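PDB 2OA9: R.MvaI from Kocuria varians, which is a monomeric restriction endonuclease that recognises its DNA target asymmetrically and, as in other enzymes of the PD-(D/E)XK clan, probably cuts it with the help of divalent metal ions. Local coordinates for residues Y7-E13 / L49-H55; A14-V18 / L41-E45. All blocks are in the same frame, centred on the assembly; numbering follows the deposited sequence.

Contact 1. Residues Y7-E13 / L49-H55; sequences YLNLLKE and LDAPDFH. With CD (cadmium ion), chain I; CD (cadmium ion), chain J.
Tyr7 meets the loop 49-55 through CD1, CE1, CZ and OH. CG anti to the backbone N (chi1 -176°) lays the ring alongside the loop, with one edge bordering Pro52 and the OH arriving at the Asp53 carbonyl. CB and CG only carry the ring outward; CD1 is the first atom to touch, lying 3.7 Å from Pro52 CG, at the ring edge and close to its plane. CE1 lies between Pro52 CG and Asp53 O, CZ between Asp53 O and Phe54 CD2. The OH donates to Asp53, with Tyr7 OH to Asp53 O at 2.8 Å and the donor tilted 18° from the carbonyl plane; it also touches Phe54 CA at 3.5 Å. The same hydroxyl accepts from water 1 at 2.7 Å, and this water also donates to His55 O, so the phenol grips the loop backbone once directly and once through water. The two aromatic rings form an offset edge-to-face pair, the edge of Phe54 turned to the face of Tyr7, with centroids 6.0 Å apart and planes at 62°.

Farther along the helix, Leu11 CD1 makes an off-centre CH-pi contact with the Phe54 ring, 4.2 Å from its centroid. Leu10 CD1 packs on Pro52 CD at 3.9 Å and also meets Ala51 CB, while the Glu13 carboxylate end lies against Leu49 CD2.

Asp53 chelates one cadmium ion through both oxygens, and binds calcium in another structure of the protein; His55 NE2 binds a second cadmium, with water 2 bridging the two ions. Asp50 closes helix 33-49 with a Schellman motif, and the chain runs along helix 6-19 before strand 58-61; beyond Leu11 lies Leu189 of strand 179-192, and behind Phe54 Leu42 of helix 33-49.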
ATOM      1  N   TYR A   7      -5.857  14.796  16.605  1.00 14.71           N
ATOM      2  CA  TYR A   7      -5.791  13.337  16.653  1.00 14.57           C
ATOM      3  C   TYR A   7      -4.342  12.854  16.692  1.00 14.23           C
ATOM      4  O   TYR A   7      -3.968  11.999  17.496  1.00 13.46           O
ATOM      5  CB  TYR A   7      -6.516  12.724  15.449  1.00 15.00           C
ATOM      6  CG  TYR A   7      -6.568  11.224  15.478  1.00 18.04           C
ATOM      7  CD1 TYR A   7      -7.514  10.574  16.255  1.00 22.46           C
ATOM      8  CD2 TYR A   7      -5.692  10.474  14.742  1.00 21.96           C
ATOM      9  CE1 TYR A   7      -7.581   9.196  16.308  1.00 24.95           C
ATOM     10  CE2 TYR A   7      -5.762   9.074  14.767  1.00 20.86           C
ATOM     11  CZ  TYR A   7      -6.716   8.459  15.555  1.00 24.18           C
ATOM     12  OH  TYR A   7      -6.790   7.081  15.588  1.00 27.32           O
ATOM     13  N   LEU A   8      -3.532  13.426  15.817  1.00 14.41           N
ATOM     14  CA  LEU A   8      -2.144  13.080  15.782  1.00 15.09           C
ATOM     15  C   LEU A   8      -1.440  13.395  17.087  1.00 14.79           C
ATOM     16  O   LEU A   8      -0.568  12.643  17.528  1.00 15.14           O
ATOM     17  CB  LEU A   8      -1.477  13.809  14.605  1.00 16.43           C
ATOM     18  CG  LEU A   8      -0.029  13.418  14.341  1.00 18.81           C
ATOM     19  CD1 LEU A   8       0.138  11.906  14.175  1.00 19.82           C
ATOM     20  CD2 LEU A   8       0.491  14.128  13.128  1.00 23.02           C
ATOM     21  N   ASN A   9      -1.777  14.515  17.725  1.00 14.08           N
ATOM     22  CA  ASN A   9      -1.188  14.829  19.012  1.00 14.65           C
ATOM     23  C   ASN A   9      -1.416  13.694  20.003  1.00 13.94           C
ATOM     24  O   ASN A   9      -0.484  13.287  20.706  1.00 13.86           O
ATOM     25  CB  ASN A   9      -1.763  16.145  19.547  1.00 15.16           C
ATOM     26  CG  ASN A   9      -1.397  16.435  21.046  1.00 15.61           C
ATOM     27  OD1 ASN A   9      -0.273  16.718  21.343  1.00 22.29           O
ATOM     28  ND2 ASN A   9      -2.375  16.400  21.908  1.00 22.62           N
ATOM     29  N   LEU A  10      -2.637  13.195  20.047  1.00 12.76           N
ATOM     30  CA  LEU A  10      -3.001  12.100  20.970  1.00 12.82           C
ATOM     31  C   LEU A  10      -2.330  10.769  20.605  1.00 13.55           C
ATOM     32  O   LEU A  10      -1.857  10.054  21.464  1.00 12.86           O
ATOM     33  CB  LEU A  10      -4.535  11.907  21.047  1.00 14.77           C
ATOM     34  CG  LEU A  10      -5.216  13.051  21.805  1.00 17.13           C
ATOM     35  CD1 LEU A  10      -6.727  13.001  21.646  1.00 20.20           C
ATOM     36  CD2 LEU A  10      -4.831  13.061  23.287  1.00 20.18           C
ATOM     37  N   LEU A  11      -2.296  10.448  19.320  1.00 13.77           N
ATOM     38  CA  LEU A  11      -1.650   9.237  18.857  1.00 13.75           C
ATOM     39  C   LEU A  11      -0.167   9.258  19.164  1.00 13.26           C
ATOM     40  O   LEU A  11       0.366   8.264  19.668  1.00 12.98           O
ATOM     41  CB  LEU A  11      -1.950   9.004  17.382  1.00 14.46           C
ATOM     42  CG  LEU A  11      -1.198   7.819  16.736  1.00 13.37           C
ATOM     43  CD1 LEU A  11      -1.616   6.537  17.445  1.00 13.88           C
ATOM     44  CD2 LEU A  11      -1.467   7.853  15.257  1.00 14.67           C
ATOM     45  N   LYS A  12       0.500  10.378  18.891  1.00 13.00           N
ATOM     46  CA  LYS A  12       1.929  10.498  19.208  1.00 13.35           C
ATOM     47  C   LYS A  12       2.148  10.360  20.709  1.00 13.58           C
ATOM     48  O   LYS A  12       3.098   9.720  21.107  1.00 15.00           O
ATOM     49  CB  LYS A  12       2.572  11.780  18.690  1.00 13.94           C
ATOM     50  CG  LYS A  12       2.631  11.880  17.193  1.00 17.27           C
ATOM     51  CD  LYS A  12       3.127  13.263  16.775  1.00 20.13           C
ATOM     52  CE  LYS A  12       3.324  13.439  15.277  0.50 21.93           C
ATOM     53  NZ  LYS A  12       3.343  14.858  14.856  0.50 25.94           N
ATOM     54  N   GLU A  13       1.301  11.002  21.513  1.00 13.58           N
ATOM     55  CA  GLU A  13       1.403  10.888  22.962  1.00 14.25           C
ATOM     56  C   GLU A  13       1.262   9.447  23.424  1.00 14.15           C
ATOM     57  O   GLU A  13       2.021   8.999  24.282  1.00 14.28           O
ATOM     58  CB  GLU A  13       0.404  11.829  23.651  1.00 14.52           C
ATOM     59  CG  GLU A  13       0.313  11.700  25.169  1.00 15.58           C
ATOM     60  CD  GLU A  13      -0.550  12.758  25.833  1.00 19.49           C
ATOM     61  OE1 GLU A  13      -1.291  13.479  25.142  1.00 21.61           O
ATOM     62  OE2 GLU A  13      -0.447  12.877  27.089  1.00 20.40           O
ATOM     63  N   LEU A  49      -5.674   8.449  28.029  1.00 30.01           N
ATOM     64  CA  LEU A  49      -5.661   9.748  27.377  1.00 29.61           C
ATOM     65  C   LEU A  49      -7.054  10.247  27.046  1.00 30.02           C
ATOM     66  O   LEU A  49      -7.203  11.372  26.549  1.00 30.08           O
ATOM     67  CB  LEU A  49      -4.840   9.668  26.089  1.00 28.64           C
ATOM     68  CG  LEU A  49      -3.397   9.277  26.316  1.00 28.54           C
ATOM     69  CD1 LEU A  49      -2.711   9.094  24.977  1.00 26.14           C
ATOM     70  CD2 LEU A  49      -2.708  10.360  27.131  1.00 28.74           C
ATOM     71  N   ASP A  50      -8.060   9.412  27.310  1.00 30.90           N
ATOM     72  CA  ASP A  50      -9.430   9.674  26.867  1.00 31.44           C
ATOM     73  C   ASP A  50      -9.365  10.173  25.435  1.00 31.15           C
ATOM     74  O   ASP A  50      -9.737  11.316  25.117  1.00 31.59           O
ATOM     75  CB  ASP A  50     -10.150  10.670  27.798  1.00 32.06           C
ATOM     76  CG  ASP A  50     -10.669  10.011  29.086  0.50 32.25           C
ATOM     77  OD1 ASP A  50     -10.695   8.758  29.158  0.50 31.33           O
ATOM     78  OD2 ASP A  50     -11.069  10.666  30.079  0.50 32.42           O
ATOM     79  N   ALA A  51      -8.830   9.298  24.592  1.00 30.39           N
ATOM     80  CA  ALA A  51      -8.638   9.550  23.191  1.00 29.87           C
ATOM     81  C   ALA A  51      -9.681   8.758  22.412  1.00 29.65           C
ATOM     82  O   ALA A  51     -10.224   7.774  22.918  1.00 28.63           O
ATOM     83  CB  ALA A  51      -7.228   9.105  22.776  1.00 29.76           C
ATOM     84  N   PRO A  52      -9.954   9.180  21.182  1.00 29.24           N
ATOM     85  CA  PRO A  52     -10.745   8.355  20.269  1.00 28.85           C
ATOM     86  C   PRO A  52      -9.923   7.141  19.903  1.00 27.24           C
ATOM     87  O   PRO A  52      -8.749   7.050  20.233  1.00 28.63           O
ATOM     88  CB  PRO A  52     -10.975   9.258  19.052  1.00 28.89           C
ATOM     89  CG  PRO A  52      -9.862  10.268  19.095  1.00 29.85           C
ATOM     90  CD  PRO A  52      -9.520  10.449  20.555  1.00 30.03           C
ATOM     91  N   ASP A  53     -10.535   6.207  19.206  1.00 25.78           N
ATOM     92  CA  ASP A  53      -9.920   4.924  19.002  1.00 24.90           C
ATOM     93  C   ASP A  53      -8.733   5.043  18.084  1.00 24.41           C
ATOM     94  O   ASP A  53      -8.781   5.765  17.094  1.00 25.07           O
ATOM     95  CB  ASP A  53     -10.942   3.933  18.450  1.00 24.76           C
ATOM     96  CG  ASP A  53     -11.985   3.588  19.469  1.00 25.30           C
ATOM     97  OD1 ASP A  53     -11.674   3.633  20.684  1.00 23.25           O
ATOM     98  OD2 ASP A  53     -13.161   3.280  19.169  1.00 23.90           O
ATOM     99  N   PHE A  54      -7.667   4.351  18.460  1.00 24.09           N
ATOM    100  CA  PHE A  54      -6.474   4.220  17.649  1.00 24.03           C
ATOM    101  C   PHE A  54      -6.598   2.879  16.949  1.00 24.85           C
ATOM    102  O   PHE A  54      -5.798   1.978  17.154  1.00 24.93           O
ATOM    103  CB  PHE A  54      -5.219   4.217  18.522  1.00 23.22           C
ATOM    104  CG  PHE A  54      -5.042   5.464  19.384  1.00 21.47           C
ATOM    105  CD1 PHE A  54      -4.754   5.342  20.737  1.00 21.35           C
ATOM    106  CD2 PHE A  54      -5.086   6.723  18.831  1.00 23.31           C
ATOM    107  CE1 PHE A  54      -4.555   6.468  21.534  1.00 22.83           C
ATOM    108  CE2 PHE A  54      -4.906   7.856  19.632  1.00 21.41           C
ATOM    109  CZ  PHE A  54      -4.628   7.730  20.968  1.00 21.81           C
ATOM    110  N   HIS A  55      -7.632   2.734  16.137  1.00 25.77           N
ATOM    111  CA  HIS A  55      -7.866   1.472  15.464  1.00 26.96           C
ATOM    112  C   HIS A  55      -7.353   1.574  14.038  1.00 27.68           C
ATOM    113  O   HIS A  55      -7.104   2.679  13.520  1.00 28.50           O
ATOM    114  CB  HIS A  55      -9.364   1.128  15.483  1.00 26.91           C
ATOM    115  CG  HIS A  55      -9.886   0.790  16.846  1.00 27.25           C
ATOM    116  ND1 HIS A  55     -11.194   0.416  17.059  1.00 25.93           N
ATOM    117  CD2 HIS A  55      -9.292   0.790  18.064  1.00 25.47           C
ATOM    118  CE1 HIS A  55     -11.377   0.181  18.347  1.00 28.22           C
ATOM    119  NE2 HIS A  55     -10.238   0.400  18.978  1.00 27.15           N
TER
HETATM  120 CD    CD I 907     -10.085   0.777  21.180  0.80 33.46          CD
HETATM  121 CD    CD J 909     -13.676   2.636  21.331  0.70 32.04          CD
HETATM  122  O   HOH W   1      -6.198   5.734  13.351  1.00 43.61           O
HETATM  123  O   HOH W   2     -12.356   0.773  21.377  1.00 40.19           O

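Contact 2. Residues A14-V18 / L41-E45; sequences AIQNV and LLEKE. With CD (cadmium ion), chain I.
Apolar packing between Ala14, Val18, Leu41 and Leu42 makes up much of this helix-helix contact. The axes of the two short segments approach to 9.3 Å and their N-to-C directions differ by 125°. Ala14 CB touches two residues, Leu42 CD1 at 3.7 Å and Glu45 CB at 3.7 Å, and its small size lets the backbones come close here, with CA atoms of Ala14 and Glu45 5.6 Å apart. The aliphatic part of Glu45 joins this packing, CB and CG lying on Ala14 and CG also near Val18 CG2. At the other end both methyls of Val18 lie against Leu41, Val18 CG2 on Leu41 CB at 3.8 Å and CG1 near CD1. The Leu42 tip also grazes Ile15 CG1.

The polar part is a single hydrogen bond, from Asn17 ND2 to Glu45 OE2 at 2.8 Å, almost straight with an N-H...O angle of 173°. Its acceptor lies in the amide plane of Asn17, and the amide comes from above the carboxylate plane, 44° out of it. A bend at chi2 turns the Glu45 carboxylate to this position, and its OE1 has a weak bond to Asn48. Shortening Glu45 to an alanine is likely to leave the Asn17 amide without this acceptor and to open a gap beside Ala14 and Val18.

Metal coordination belongs to one segment: Glu43 holds a cadmium ion with both carboxylate oxygens, on a part of helix 41-45 that does not touch helix 14-18. Apolar packing thus sets the helix spacing, while the one straight bond, at a partly exposed edge, fixes the rotation of the amide.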
ATOM      1  N   ALA A  14       0.301   8.743  22.845  1.00 13.78           N
ATOM      2  CA  ALA A  14       0.054   7.344  23.186  1.00 12.23           C
ATOM      3  C   ALA A  14       1.283   6.487  22.851  1.00 13.59           C
ATOM      4  O   ALA A  14       1.725   5.684  23.668  1.00 14.64           O
ATOM      5  CB  ALA A  14      -1.186   6.835  22.474  1.00 12.04           C
ATOM      6  N   ILE A  15       1.825   6.652  21.655  1.00 13.81           N
ATOM      7  CA  ILE A  15       3.010   5.881  21.249  1.00 13.81           C
ATOM      8  C   ILE A  15       4.229   6.257  22.109  1.00 14.74           C
ATOM      9  O   ILE A  15       4.995   5.402  22.530  1.00 15.33           O
ATOM     10  CB  ILE A  15       3.270   6.077  19.761  1.00 13.57           C
ATOM     11  CG1 ILE A  15       2.177   5.412  18.936  1.00 15.34           C
ATOM     12  CG2 ILE A  15       4.632   5.551  19.356  1.00 16.55           C
ATOM     13  CD1 ILE A  15       2.177   5.780  17.470  1.00 16.13           C
ATOM     14  N   GLN A  16       4.398   7.537  22.410  1.00 15.07           N
ATOM     15  CA  GLN A  16       5.466   7.991  23.251  1.00 15.31           C
ATOM     16  C   GLN A  16       5.372   7.370  24.654  1.00 16.37           C
ATOM     17  O   GLN A  16       6.391   7.006  25.228  1.00 17.54           O
ATOM     18  CB  GLN A  16       5.443   9.520  23.331  1.00 17.32           C
ATOM     19  CG  GLN A  16       6.612  10.079  24.130  1.00 16.57           C
ATOM     20  CD  GLN A  16       7.889  10.088  23.342  1.00 19.19           C
ATOM     21  OE1 GLN A  16       8.030  10.886  22.407  1.00 21.81           O
ATOM     22  NE2 GLN A  16       8.836   9.204  23.698  1.00 22.79           N
ATOM     23  N   ASN A  17       4.163   7.233  25.189  1.00 15.17           N
ATOM     24  CA  ASN A  17       3.967   6.621  26.477  1.00 16.14           C
ATOM     25  C   ASN A  17       4.260   5.144  26.471  1.00 17.36           C
ATOM     26  O   ASN A  17       4.779   4.633  27.451  1.00 19.68           O
ATOM     27  CB  ASN A  17       2.538   6.820  26.976  1.00 14.82           C
ATOM     28  CG  ASN A  17       2.246   8.266  27.395  1.00 17.56           C
ATOM     29  OD1 ASN A  17       3.154   9.073  27.590  1.00 24.81           O
ATOM     30  ND2 ASN A  17       0.989   8.583  27.531  1.00 20.19           N
ATOM     31  N   VAL A  18       3.928   4.450  25.385  1.00 17.66           N
ATOM     32  CA  VAL A  18       4.263   3.026  25.310  1.00 18.03           C
ATOM     33  C   VAL A  18       5.797   2.880  25.233  1.00 19.18           C
ATOM     34  O   VAL A  18       6.427   2.098  25.979  1.00 18.76           O
ATOM     35  CB  VAL A  18       3.564   2.350  24.098  1.00 18.30           C
ATOM     36  CG1 VAL A  18       4.144   0.935  23.890  1.00 17.96           C
ATOM     37  CG2 VAL A  18       2.106   2.294  24.269  1.00 18.12           C
ATOM     38  N   LEU A  41      -0.993  -2.395  24.216  1.00 20.28           N
ATOM     39  CA  LEU A  41      -0.596  -1.301  25.070  1.00 20.22           C
ATOM     40  C   LEU A  41      -1.198   0.002  24.541  1.00 19.50           C
ATOM     41  O   LEU A  41      -1.588   0.888  25.292  1.00 19.12           O
ATOM     42  CB  LEU A  41       0.925  -1.233  25.136  1.00 20.34           C
ATOM     43  CG  LEU A  41       1.630  -2.377  25.874  1.00 22.36           C
ATOM     44  CD1 LEU A  41       3.104  -2.425  25.518  1.00 24.07           C
ATOM     45  CD2 LEU A  41       1.428  -2.266  27.381  1.00 24.76           C
ATOM     46  N   LEU A  42      -1.301   0.089  23.223  1.00 20.25           N
ATOM     47  CA  LEU A  42      -1.870   1.253  22.593  1.00 20.78           C
ATOM     48  C   LEU A  42      -3.356   1.341  22.916  1.00 20.90           C
ATOM     49  O   LEU A  42      -3.873   2.421  23.162  1.00 21.25           O
ATOM     50  CB  LEU A  42      -1.624   1.192  21.084  1.00 21.08           C
ATOM     51  CG  LEU A  42      -1.930   2.377  20.221  1.00 23.57           C
ATOM     52  CD1 LEU A  42      -1.179   3.599  20.720  1.00 24.27           C
ATOM     53  CD2 LEU A  42      -1.540   2.075  18.800  1.00 21.72           C
ATOM     54  N   GLU A  43      -4.035   0.183  22.946  1.00 21.43           N
ATOM     55  CA  GLU A  43      -5.418   0.115  23.350  1.00 22.03           C
ATOM     56  C   GLU A  43      -5.605   0.652  24.776  1.00 22.07           C
ATOM     57  O   GLU A  43      -6.551   1.356  25.031  1.00 22.68           O
ATOM     58  CB  GLU A  43      -5.927  -1.330  23.230  1.00 22.66           C
ATOM     59  CG  GLU A  43      -7.397  -1.521  23.591  1.00 25.52           C
ATOM     60  CD  GLU A  43      -8.350  -0.810  22.647  1.00 27.89           C
ATOM     61  OE1 GLU A  43      -7.994  -0.541  21.470  1.00 29.86           O
ATOM     62  OE2 GLU A  43      -9.479  -0.523  23.092  1.00 28.97           O
ATOM     63  N   LYS A  44      -4.693   0.336  25.690  1.00 22.11           N
ATOM     64  CA  LYS A  44      -4.747   0.869  27.053  1.00 23.31           C
ATOM     65  C   LYS A  44      -4.539   2.376  27.129  1.00 23.90           C
ATOM     66  O   LYS A  44      -5.117   3.036  27.971  1.00 23.71           O
ATOM     67  CB  LYS A  44      -3.713   0.194  27.961  1.00 23.89           C
ATOM     68  CG  LYS A  44      -4.029  -1.230  28.304  1.00 25.43           C
ATOM     69  CD  LYS A  44      -2.828  -1.942  28.936  1.00 27.72           C
ATOM     70  N   GLU A  45      -3.711   2.932  26.249  1.00 23.31           N
ATOM     71  CA  GLU A  45      -3.603   4.383  26.151  1.00 24.22           C
ATOM     72  C   GLU A  45      -4.854   5.163  25.727  1.00 24.72           C
ATOM     73  O   GLU A  45      -4.993   6.344  26.063  1.00 25.21           O
ATOM     74  CB  GLU A  45      -2.453   4.774  25.219  1.00 24.78           C
ATOM     75  CG  GLU A  45      -1.066   4.552  25.788  1.00 24.59           C
ATOM     76  CD  GLU A  45      -0.868   5.254  27.127  1.00 27.48           C
ATOM     77  OE1 GLU A  45      -0.718   4.540  28.135  1.00 31.34           O
ATOM     78  OE2 GLU A  45      -0.925   6.504  27.199  1.00 29.19           O
TER
HETATM   79 CD    CD I 907     -10.085   0.777  21.180  0.80 33.46          CD
HETATM   80  O   HOH W   2     -12.356   0.773  21.377  1.00 40.19           O

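How the contacts relate
Helix 6-19 is common to both contacts, packing through 7-13 on the loop 49-55 and through 14-18 on helix 33-49; the contact centres lie about 9 Å apart. They join directly: Phe54 CE1 and Leu49 CD1 of contact 1 reach Ala14 CB of contact 2 at 3.5 Å and 3.7 Å. A second junction is the cadmium ion bound by Glu43 from contact 2 and His55 from contact 1, with Glu46 completing the protein ligands; water 2 ties it to the ion on Asp53. Asp53, Glu58 and Ile59 bind calcium in another structure of this enzyme, consistent with the metal site of a PD-(D/E)XK catalytic centre, and the Leu42 side chain comes within about 5 Å of that of Ile59.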